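Local coordinates for Lmo0135 protein (Listeria monocytogenes EGD-e, PDB 5ISU) that probably binds peptides outside the cell and hands them to an ABC transporter for uptake, at residues K64-S69 with A143-I148; N101-T106 with K149-I154. All coordinates share one frame; numbering follows the deposited sequence.

Contacts 1 and 2 lie on the same side of the chain's centre, their own centres about 14 Å apart, and their segments alternate in sequence: 64-69, 101-106, 143-148, then 149-154. The last two are continuous, so helix 144-148 and the loop that follows it serve one contact each. Contact 1 sets that helix against edge strand 63-68 of the five-stranded antiparallel sheet; contact 2 sets the loop against the C-terminal end of helix 93-104. The two also touch directly, Leu66 CD2 lying 4.2 Å from Lys149 CE. One continuous piece of chain, residues 143-154, thus packs against both the sheet edge and helix 93-104.

Contact 1: K64-S69 with A143-I148; sequences KSLDIS and AFENTI
A glutamate side chain packs against the end methyls of Leu66 and Ile68 on an edge strand, without a hydrogen bond between the two segments. Glu145 CG, a methylene, is 3.9 Å from Leu66 CD2, while the carboxylate oxygen Glu145 OE1 is 3.9 Å from Ile68 CD1. The extended chain of Glu145, with CG anti to the backbone N (chi1 176°) and chi2 also near 180°, carries the carboxylate across the strand, to the ends of both side chains; the Ile68 side chain meets it at roughly a right angle. The other branch of Leu66 does separate work. Leu66 CD1 packs on Ile148 CD1 at 3.7 Å, so the leucine fork spans Glu145 and Ile148, two positions three residues apart on the helix. Leu66 and Ile68, alternate residues of the strand, both direct their CB atoms to the helix, and the short axes run nearly antiparallel at 163°. Those axes come no closer than 11.0 Å, which leaves side chains alone to make the contact. The neighbouring strand 74-79 takes part as well: Tyr75 touches Ile68 and Ile148, and its ring meets Phe144 edge-to-face. Strand and helix are therefore joined by methyl-methyl and methyl-methylene packing at Leu66 and by a methyl against a carboxylate at Ile68, and the carboxylate of the partly exposed Glu145 probably owes little of its stabilisation to this strand, whose side chains offer it only hydrocarbon here.

Contact 2: N101-T106 with K149-I154; sequences NSILDT and KTFFPI
Ser102 and Ile154 meet through the ends of their side chains, Ser102 OG lying 3.9 Å from Ile154 CD1, a van der Waals approach of a hydroxyl to a methyl group. Both use the first torsion that places the leading atom between the backbone N and the carbonyl carbon: in Ser102 (chi1 72°) it turns OG back along helix 93-104, and in Ile154 (chi1 63°), with chi2 extended, it carries CD1 out toward the serine. Ser102 OG hydrogen-bonds to Thr99 O and to Asn34 ND2, so the buried hydroxyl has polar partners although its neighbour across the contact is apolar. One residue further along the helix, Ile103 CD1 comes within 4.2 Å of Phe151 CE1, approaching the ring obliquely. The phenylalanine reaches across with CG anti to its own N (chi1 -167°), and its side chain also touches Thr99 and Val100. All four contacting residues are buried, yet the segments bury just 92 Å² between them, and their nearest CA atoms, those of Ser102 and Ile154, remain 9.4 Å apart. A backbone hydrogen bond joins Phe151 to Leu52, and Ile154 N is hydrogen-bonded to the side-chain OG1 of Thr99; both help fix the irregular segment. This is loop-on-helix packing, in which the connection between helices 144-148 and 156-159 packs along the C-terminal half of helix 93-104 in a periplasmic-binding-protein-like fold.

Contact 1: K64-S69 with A143-I148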
ATOM      1  N   LYS A  64      19.243  11.968  -9.725  1.00 49.92           N
ATOM      2  CA  LYS A  64      19.631  11.804 -11.104  1.00 53.39           C
ATOM      3  C   LYS A  64      19.952  10.312 -11.328  1.00 54.50           C
ATOM      4  O   LYS A  64      19.629   9.758 -12.385  1.00 57.94           O
ATOM      5  CB  LYS A  64      20.841  12.695 -11.358  1.00 57.39           C
ATOM      6  CG  LYS A  64      21.288  12.843 -12.794  1.00 63.73           C
ATOM      7  CD  LYS A  64      22.619  13.594 -12.828  1.00 69.01           C
ATOM      8  CE  LYS A  64      23.262  13.568 -14.206  1.00 73.56           C
ATOM      9  NZ  LYS A  64      24.699  13.951 -14.124  1.00 77.40           N
ATOM     10  N   SER A  65      20.559   9.662 -10.324  1.00 51.84           N
ATOM     11  CA  SER A  65      20.919   8.240 -10.420  1.00 53.80           C
ATOM     12  C   SER A  65      21.300   7.573  -9.089  1.00 52.32           C
ATOM     13  O   SER A  65      21.613   8.241  -8.093  1.00 50.74           O
ATOM     14  CB  SER A  65      22.111   8.068 -11.362  1.00 57.14           C
ATOM     15  OG  SER A  65      23.217   8.803 -10.875  1.00 60.67           O
ATOM     16  N   LEU A  66      21.271   6.245  -9.115  1.00 51.56           N
ATOM     17  CA  LEU A  66      21.635   5.389  -7.997  1.00 53.37           C
ATOM     18  C   LEU A  66      22.685   4.445  -8.540  1.00 57.71           C
ATOM     19  O   LEU A  66      22.545   3.933  -9.648  1.00 62.08           O
ATOM     20  CB  LEU A  66      20.449   4.552  -7.517  1.00 52.04           C
ATOM     21  CG  LEU A  66      20.762   3.455  -6.472  1.00 53.97           C
ATOM     22  CD1 LEU A  66      21.200   4.067  -5.150  1.00 52.73           C
ATOM     23  CD2 LEU A  66      19.574   2.539  -6.229  1.00 54.48           C
ATOM     24  N   ASP A  67      23.731   4.211  -7.767  1.00 60.22           N
ATOM     25  CA  ASP A  67      24.790   3.312  -8.184  1.00 66.11           C
ATOM     26  C   ASP A  67      25.128   2.415  -6.992  1.00 63.23           C
ATOM     27  O   ASP A  67      25.333   2.886  -5.879  1.00 59.13           O
ATOM     28  CB  ASP A  67      25.999   4.120  -8.668  1.00 73.26           C
ATOM     29  CG  ASP A  67      27.027   3.276  -9.404  1.00 83.89           C
ATOM     30  OD1 ASP A  67      26.941   2.024  -9.397  1.00 93.19           O
ATOM     31  OD2 ASP A  67      27.946   3.877 -10.001  1.00 97.06           O
ATOM     32  N   ILE A  68      25.153   1.116  -7.239  1.00 63.95           N
ATOM     33  CA  ILE A  68      25.415   0.128  -6.208  1.00 65.56           C
ATOM     34  C   ILE A  68      26.776  -0.491  -6.483  1.00 68.23           C
ATOM     35  O   ILE A  68      27.044  -0.915  -7.605  1.00 71.90           O
ATOM     36  CB  ILE A  68      24.310  -0.954  -6.232  1.00 68.31           C
ATOM     37  CG1 ILE A  68      22.921  -0.288  -6.125  1.00 66.07           C
ATOM     38  CG2 ILE A  68      24.522  -1.990  -5.127  1.00 70.26           C
ATOM     39  CD1 ILE A  68      21.746  -1.246  -6.264  1.00 67.09           C
ATOM     40  N   SER A  69      27.633  -0.545  -5.462  1.00 61.89           N
ATOM     41  CA  SER A  69      28.967  -1.109  -5.618  1.00 65.00           C
ATOM     42  C   SER A  69      28.923  -2.621  -5.907  1.00 65.51           C
ATOM     43  O   SER A  69      27.931  -3.285  -5.643  1.00 63.85           O
ATOM     44  CB  SER A  69      29.831  -0.840  -4.366  1.00 64.75           C
ATOM     45  OG  SER A  69      29.373  -1.577  -3.239  1.00 62.86           O
ATOM     46  N   ALA A 143      16.974  -5.453  -0.450  1.00 48.15           N
ATOM     47  CA  ALA A 143      15.744  -4.655  -0.258  1.00 47.76           C
ATOM     48  C   ALA A 143      16.022  -3.193   0.007  1.00 47.07           C
ATOM     49  O   ALA A 143      15.106  -2.380  -0.046  1.00 44.76           O
ATOM     50  CB  ALA A 143      14.918  -5.212   0.898  1.00 49.08           C
ATOM     51  N   PHE A 144      17.271  -2.844   0.320  1.00 47.79           N
ATOM     52  CA  PHE A 144      17.577  -1.440   0.599  1.00 46.22           C
ATOM     53  C   PHE A 144      17.439  -0.569  -0.659  1.00 44.88           C
ATOM     54  O   PHE A 144      17.204   0.625  -0.550  1.00 43.25           O
ATOM     55  CB  PHE A 144      18.937  -1.292   1.245  1.00 47.49           C
ATOM     56  CG  PHE A 144      19.236   0.097   1.680  1.00 47.54           C
ATOM     57  CD1 PHE A 144      18.551   0.651   2.755  1.00 47.31           C
ATOM     58  CD2 PHE A 144      20.228   0.843   1.053  1.00 47.54           C
ATOM     59  CE1 PHE A 144      18.828   1.935   3.188  1.00 48.32           C
ATOM     60  CE2 PHE A 144      20.513   2.130   1.481  1.00 49.00           C
ATOM     61  CZ  PHE A 144      19.810   2.680   2.547  1.00 48.83           C
ATOM     62  N   GLU A 145      17.579  -1.167  -1.844  1.00 46.56           N
ATOM     63  CA  GLU A 145      17.340  -0.427  -3.080  1.00 47.60           C
ATOM     64  C   GLU A 145      15.904   0.112  -3.099  1.00 44.76           C
ATOM     65  O   GLU A 145      15.671   1.246  -3.514  1.00 43.51           O
ATOM     66  CB  GLU A 145      17.568  -1.298  -4.312  1.00 53.35           C
ATOM     67  CG  GLU A 145      17.241  -0.591  -5.636  1.00 57.85           C
ATOM     68  CD  GLU A 145      17.693  -1.354  -6.880  1.00 64.34           C
ATOM     69  OE1 GLU A 145      18.094  -2.549  -6.780  1.00 68.47           O
ATOM     70  OE2 GLU A 145      17.648  -0.738  -7.969  1.00 69.13           O
ATOM     71  N   ASN A 146      14.955  -0.704  -2.644  1.00 42.66           N
ATOM     72  CA  ASN A 146      13.553  -0.305  -2.583  1.00 42.60           C
ATOM     73  C   ASN A 146      13.335   0.835  -1.577  1.00 42.75           C
ATOM     74  O   ASN A 146      12.552   1.769  -1.836  1.00 40.62           O
ATOM     75  CB  ASN A 146      12.686  -1.486  -2.193  1.00 45.68           C
ATOM     76  CG  ASN A 146      11.214  -1.134  -2.139  1.00 46.02           C
ATOM     77  OD1 ASN A 146      10.602  -0.808  -3.152  1.00 48.00           O
ATOM     78  ND2 ASN A 146      10.638  -1.208  -0.952  1.00 47.03           N
ATOM     79  N   THR A 147      14.001   0.746  -0.427  1.00 41.02           N
ATOM     80  CA  THR A 147      13.914   1.791   0.586  1.00 41.84           C
ATOM     81  C   THR A 147      14.399   3.132  -0.012  1.00 40.05           C
ATOM     82  O   THR A 147      13.808   4.174   0.237  1.00 40.72           O
ATOM     83  CB  THR A 147      14.757   1.419   1.824  1.00 44.25           C
ATOM     84  OG1 THR A 147      14.304   0.166   2.349  1.00 42.89           O
ATOM     85  CG2 THR A 147      14.633   2.459   2.877  1.00 44.42           C
ATOM     86  N   ILE A 148      15.468   3.102  -0.804  1.00 39.82           N
ATOM     87  CA  ILE A 148      15.948   4.317  -1.463  1.00 40.40           C
ATOM     88  C   ILE A 148      14.907   4.851  -2.470  1.00 39.89           C
ATOM     89  O   ILE A 148      14.752   6.060  -2.610  1.00 37.22           O
ATOM     90  CB  ILE A 148      17.304   4.090  -2.177  1.00 41.56           C
ATOM     91  CG1 ILE A 148      18.416   3.912  -1.146  1.00 44.41           C
ATOM     92  CG2 ILE A 148      17.678   5.269  -3.069  1.00 42.38           C
ATOM     93  CD1 ILE A 148      19.757   3.568  -1.767  1.00 47.59           C
TER

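Contact 2: N101-T106 with K149-I154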
ATOM      1  N   ASN A 101      19.279  10.396   9.386  1.00 48.45           N
ATOM      2  CA  ASN A 101      19.675  10.477  10.808  1.00 52.15           C
ATOM      3  C   ASN A 101      18.464  10.774  11.690  1.00 52.95           C
ATOM      4  O   ASN A 101      18.390  10.283  12.822  1.00 54.22           O
ATOM      5  CB  ASN A 101      20.784  11.517  11.034  1.00 52.92           C
ATOM      6  CG  ASN A 101      22.114  11.120  10.387  1.00 53.97           C
ATOM      7  OD1 ASN A 101      22.878  11.978   9.944  1.00 57.01           O
ATOM      8  ND2 ASN A 101      22.386   9.829  10.323  1.00 53.78           N
ATOM      9  N   SER A 102      17.506  11.543  11.171  1.00 50.01           N
ATOM     10  CA  SER A 102      16.300  11.854  11.950  1.00 52.85           C
ATOM     11  C   SER A 102      15.387  10.604  12.053  1.00 52.89           C
ATOM     12  O   SER A 102      14.656  10.454  13.027  1.00 56.50           O
ATOM     13  CB  SER A 102      15.547  13.073  11.394  1.00 51.75           C
ATOM     14  OG  SER A 102      14.903  12.769  10.164  1.00 53.70           O
ATOM     15  N   ILE A 103      15.455   9.706  11.070  1.00 52.11           N
ATOM     16  CA  ILE A 103      14.681   8.442  11.114  1.00 52.02           C
ATOM     17  C   ILE A 103      15.386   7.429  12.025  1.00 54.80           C
ATOM     18  O   ILE A 103      14.731   6.668  12.761  1.00 54.36           O
ATOM     19  CB  ILE A 103      14.496   7.824   9.707  1.00 50.79           C
ATOM     20  CG1 ILE A 103      13.552   8.688   8.863  1.00 50.39           C
ATOM     21  CG2 ILE A 103      13.907   6.416   9.794  1.00 51.37           C
ATOM     22  CD1 ILE A 103      13.401   8.218   7.429  1.00 47.84           C
ATOM     23  N   LEU A 104      16.716   7.398  11.950  1.00 55.49           N
ATOM     24  CA  LEU A 104      17.504   6.491  12.786  1.00 59.25           C
ATOM     25  C   LEU A 104      17.407   6.833  14.266  1.00 62.81           C
ATOM     26  O   LEU A 104      17.503   5.957  15.116  1.00 66.93           O
ATOM     27  CB  LEU A 104      18.983   6.496  12.362  1.00 59.87           C
ATOM     28  CG  LEU A 104      19.348   5.756  11.070  1.00 59.03           C
ATOM     29  CD1 LEU A 104      20.808   6.000  10.717  1.00 58.86           C
ATOM     30  CD2 LEU A 104      19.066   4.260  11.201  1.00 60.43           C
ATOM     31  N   ASP A 105      17.230   8.114  14.555  1.00 65.72           N
ATOM     32  CA  ASP A 105      17.155   8.611  15.921  1.00 66.57           C
ATOM     33  C   ASP A 105      15.911   8.020  16.599  1.00 65.27           C
ATOM     34  O   ASP A 105      14.779   8.398  16.285  1.00 60.22           O
ATOM     35  CB  ASP A 105      17.113  10.142  15.885  1.00 71.04           C
ATOM     36  CG  ASP A 105      17.358  10.777  17.225  1.00 77.09           C
ATOM     37  OD1 ASP A 105      17.680  10.054  18.186  1.00 85.39           O
ATOM     38  OD2 ASP A 105      17.251  12.020  17.302  1.00 80.60           O
ATOM     39  N   THR A 106      16.145   7.078  17.517  1.00 64.93           N
ATOM     40  CA  THR A 106      15.078   6.364  18.226  1.00 64.70           C
ATOM     41  C   THR A 106      14.082   7.264  18.958  1.00 65.69           C
ATOM     42  O   THR A 106      12.893   6.932  19.009  1.00 66.13           O
ATOM     43  CB  THR A 106      15.649   5.316  19.221  1.00 67.09           C
ATOM     44  OG1 THR A 106      16.695   5.913  19.986  1.00 67.85           O
ATOM     45  CG2 THR A 106      16.214   4.098  18.484  1.00 65.57           C
ATOM     46  N   LYS A 149      14.212   3.940  -3.160  1.00 42.17           N
ATOM     47  CA  LYS A 149      13.182   4.299  -4.157  1.00 44.66           C
ATOM     48  C   LYS A 149      11.837   4.752  -3.575  1.00 41.21           C
ATOM     49  O   LYS A 149      10.947   5.101  -4.337  1.00 44.48           O
ATOM     50  CB  LYS A 149      12.888   3.120  -5.082  1.00 47.20           C
ATOM     51  CG  LYS A 149      14.067   2.537  -5.815  1.00 52.50           C
ATOM     52  CD  LYS A 149      14.671   3.461  -6.831  1.00 55.44           C
ATOM     53  CE  LYS A 149      15.640   2.668  -7.690  1.00 60.72           C
ATOM     54  NZ  LYS A 149      16.240   3.526  -8.739  1.00 64.79           N
ATOM     55  N   THR A 150      11.677   4.699  -2.253  1.00 41.50           N
ATOM     56  CA  THR A 150      10.444   5.136  -1.570  1.00 41.76           C
ATOM     57  C   THR A 150      10.780   6.209  -0.515  1.00 40.48           C
ATOM     58  O   THR A 150      10.065   6.363   0.476  1.00 43.18           O
ATOM     59  CB  THR A 150       9.709   3.933  -0.896  1.00 44.11           C
ATOM     60  OG1 THR A 150      10.585   3.268   0.041  1.00 44.31           O
ATOM     61  CG2 THR A 150       9.232   2.916  -1.940  1.00 41.72           C
ATOM     62  N   PHE A 151      11.820   7.001  -0.792  1.00 39.48           N
ATOM     63  CA  PHE A 151      12.345   7.984   0.133  1.00 39.00           C
ATOM     64  C   PHE A 151      12.073   9.453  -0.243  1.00 38.14           C
ATOM     65  O   PHE A 151      12.476   9.922  -1.327  1.00 36.57           O
ATOM     66  CB  PHE A 151      13.860   7.774   0.215  1.00 40.68           C
ATOM     67  CG  PHE A 151      14.509   8.496   1.346  1.00 44.44           C
ATOM     68  CD1 PHE A 151      14.618   7.892   2.580  1.00 47.70           C
ATOM     69  CD2 PHE A 151      15.012   9.769   1.184  1.00 46.07           C
ATOM     70  CE1 PHE A 151      15.207   8.547   3.648  1.00 49.84           C
ATOM     71  CE2 PHE A 151      15.611  10.429   2.240  1.00 48.09           C
ATOM     72  CZ  PHE A 151      15.714   9.809   3.477  1.00 49.61           C
ATOM     73  N   PHE A 152      11.440  10.173   0.687  1.00 37.33           N
ATOM     74  CA  PHE A 152      11.119  11.605   0.540  1.00 38.70           C
ATOM     75  C   PHE A 152      11.948  12.378   1.568  1.00 40.90           C
ATOM     76  O   PHE A 152      11.756  12.183   2.760  1.00 43.71           O
ATOM     77  CB  PHE A 152       9.627  11.877   0.822  1.00 38.44           C
ATOM     78  CG  PHE A 152       8.670  11.232  -0.152  1.00 36.61           C
ATOM     79  CD1 PHE A 152       8.352   9.889  -0.051  1.00 39.81           C
ATOM     80  CD2 PHE A 152       8.031  11.993  -1.134  1.00 37.45           C
ATOM     81  CE1 PHE A 152       7.443   9.300  -0.937  1.00 40.85           C
ATOM     82  CE2 PHE A 152       7.136  11.417  -2.026  1.00 36.40           C
ATOM     83  CZ  PHE A 152       6.837  10.066  -1.924  1.00 39.12           C
ATOM     84  N   PRO A 153      12.878  13.244   1.124  1.00 41.04           N
ATOM     85  CA  PRO A 153      13.629  13.971   2.130  1.00 41.81           C
ATOM     86  C   PRO A 153      12.845  15.106   2.785  1.00 42.38           C
ATOM     87  O   PRO A 153      11.852  15.610   2.214  1.00 38.30           O
ATOM     88  CB  PRO A 153      14.820  14.540   1.345  1.00 42.77           C
ATOM     89  CG  PRO A 153      14.386  14.571  -0.059  1.00 42.29           C
ATOM     90  CD  PRO A 153      13.444  13.417  -0.223  1.00 40.70           C
ATOM     91  N   ILE A 154      13.263  15.454   4.006  1.00 43.15           N
ATOM     92  CA  ILE A 154      12.687  16.599   4.735  1.00 44.09           C
ATOM     93  C   ILE A 154      13.776  17.681   4.849  1.00 43.25           C
ATOM     94  O   ILE A 154      14.941  17.405   4.620  1.00 42.46           O
ATOM     95  CB  ILE A 154      12.030  16.206   6.082  1.00 45.70           C
ATOM     96  CG1 ILE A 154      13.032  15.611   7.083  1.00 47.04           C
ATOM     97  CG2 ILE A 154      10.913  15.208   5.823  1.00 45.30           C
ATOM     98  CD1 ILE A 154      12.415  15.303   8.438  1.00 46.70           C
TER